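Local coordinates for DNA polymerase (Bacillus phage phi29, PDB 2PYJ) that replicates the phage genome by protein-primed, processive strand-displacement synthesis and proofreads with a 3'-5' exonuclease, at a contact of chain A with DNA. Sequence-based numbering; all coordinates share one arbitrary frame.

A contact of chain A with DNA. Residues 391-392, 394-396. With nucleotides of chain B.
Lys392 and Gly391 meet DC4 at the end of helix 376-393, which in this type-B DNA polymerase carries the conserved Kx3NSxYG motif; the loop after it follows the backbone to DG5. DC4 is unpaired and DG5 paired, which fits a template strand at the junction where pairing begins.

The charged contact belongs to Lys392. Its CG points away from the carbonyl carbon (chi1 -83°); the chain bends once, at chi2, and is extended beyond it, running alongside the DC4 sugar to the 5'-phosphate. There NZ forms a salt bridge and hydrogen bond with OP2 of DC4 at 2.8 Å and another hydrogen bond with the ester oxygen O5' of DC4 at 2.9 Å, so the ammonium straddles two oxygens of one phosphate.

A backbone donor grips the next phosphate: Asn396 N reaches OP1 of DG5 at 3.1 Å, nearly straight (163° at H). The bonds from Lys392 NZ and Asn396 N thus go to DNA backbone oxygens, suggesting a grip largely independent of sequence. Water 1 joins this same OP1 to Asn396 O, and water 2 links Ala394 O with O3' of DG5.

Packing involves Gly391, whose CA lies 3.3 Å from the base oxygen O2 of DC4 and 3.8 Å from the sugar C2' of DC4. Ser395 CA approaches C5' of DG5 at 4.0 Å, while its hydroxyl OG turns back to Lys392 O, 24° off the carbonyl plane, tying the loop to the helix end.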
loop_
_atom_site.group_PDB
_atom_site.type_symbol
_atom_site.label_atom_id
_atom_site.label_comp_id
_atom_site.label_asym_id
_atom_site.label_seq_id
_atom_site.Cartn_x
_atom_site.Cartn_y
_atom_site.Cartn_z
ATOM N N GLY A 391 6.279 -3.636 6.434
ATOM C CA GLY A 391 4.874 -4.029 6.529
ATOM C C GLY A 391 4.688 -5.455 6.987
ATOM O O GLY A 391 3.810 -5.741 7.808
ATOM N N LYS A 392 5.520 -6.349 6.448
ATOM C CA LYS A 392 5.433 -7.779 6.740
ATOM C C LYS A 392 5.698 -8.078 8.213
ATOM O O LYS A 392 5.033 -8.922 8.806
ATOM C CB LYS A 392 6.394 -8.576 5.848
ATOM C CG LYS A 392 5.831 -8.894 4.458
ATOM C CD LYS A 392 4.855 -10.056 4.504
ATOM C CE LYS A 392 4.353 -10.415 3.106
ATOM N NZ LYS A 392 3.317 -11.498 3.108
ATOM N N ALA A 394 4.965 -6.151 10.632
ATOM C CA ALA A 394 3.784 -5.703 11.355
ATOM C C ALA A 394 2.491 -6.341 10.822
ATOM O O ALA A 394 1.397 -5.822 11.084
ATOM C CB ALA A 394 3.681 -4.186 11.288
ATOM N N SER A 395 2.617 -7.450 10.073
ATOM C CA SER A 395 1.447 -8.145 9.493
ATOM C C SER A 395 0.466 -8.506 10.579
ATOM O O SER A 395 0.834 -9.129 11.563
ATOM C CB SER A 395 1.856 -9.436 8.772
ATOM O OG SER A 395 2.766 -9.194 7.721
ATOM N N ASN A 396 -0.791 -8.111 10.398
ATOM C CA ASN A 396 -1.838 -8.433 11.351
ATOM C C ASN A 396 -2.093 -9.943 11.351
ATOM O O ASN A 396 -2.180 -10.546 10.279
ATOM C CB ASN A 396 -3.116 -7.673 11.004
ATOM C CG ASN A 396 -4.098 -7.608 12.163
ATOM O OD1 ASN A 396 -4.461 -8.625 12.749
ATOM N ND2 ASN A 396 -4.542 -6.410 12.483
ATOM P P DC B 4 0.995 -10.096 0.889
ATOM O OP1 DC B 4 0.821 -8.977 -0.063
ATOM O OP2 DC B 4 2.032 -11.104 0.663
ATOM O "O5'" DC B 4 1.180 -9.609 2.390
ATOM C "C5'" DC B 4 0.484 -8.534 2.919
ATOM C "C4'" DC B 4 1.460 -7.767 3.776
ATOM O "O4'" DC B 4 2.546 -7.276 2.935
ATOM C "C3'" DC B 4 0.855 -6.568 4.451
ATOM O "O3'" DC B 4 0.293 -6.966 5.708
ATOM C "C2'" DC B 4 2.071 -5.675 4.602
ATOM C "C1'" DC B 4 2.909 -5.977 3.355
ATOM N N1 DC B 4 2.700 -4.948 2.268
ATOM C C2 DC B 4 3.156 -3.638 2.502
ATOM O O2 DC B 4 3.718 -3.352 3.560
ATOM N N3 DC B 4 2.975 -2.702 1.554
ATOM C C4 DC B 4 2.368 -2.995 0.415
ATOM N N4 DC B 4 2.224 -2.001 -0.456
ATOM C C5 DC B 4 1.891 -4.317 0.137
ATOM C C6 DC B 4 2.070 -5.249 1.085
ATOM P P DG B 5 -0.999 -6.231 6.315
ATOM O OP1 DG B 5 -1.353 -6.978 7.549
ATOM O OP2 DG B 5 -1.945 -6.005 5.212
ATOM O "O5'" DG B 5 -0.466 -4.774 6.745
ATOM C "C5'" DG B 5 0.470 -4.657 7.822
ATOM C "C4'" DG B 5 0.865 -3.203 8.002
ATOM O "O4'" DG B 5 1.616 -2.756 6.843
ATOM C "C3'" DG B 5 -0.295 -2.235 8.065
ATOM O "O3'" DG B 5 -0.853 -2.242 9.362
ATOM C "C2'" DG B 5 0.408 -0.929 7.727
ATOM C "C1'" DG B 5 1.423 -1.362 6.683
ATOM N N9 DG B 5 1.035 -1.040 5.303
ATOM C C8 DG B 5 0.491 -1.867 4.328
ATOM N N7 DG B 5 0.274 -1.246 3.190
ATOM C C5 DG B 5 0.692 0.070 3.438
ATOM C C6 DG B 5 0.707 1.214 2.608
ATOM O O6 DG B 5 0.337 1.289 1.443
ATOM N N1 DG B 5 1.220 2.366 3.259
ATOM C C2 DG B 5 1.662 2.396 4.565
ATOM N N2 DG B 5 2.146 3.566 5.046
ATOM N N3 DG B 5 1.644 1.325 5.350
ATOM C C4 DG B 5 1.156 0.209 4.728
HETATM O O HOH W 1 -2.269 -9.554 7.654
HETATM O O HOH W 2 -1.276 -4.490 11.262
#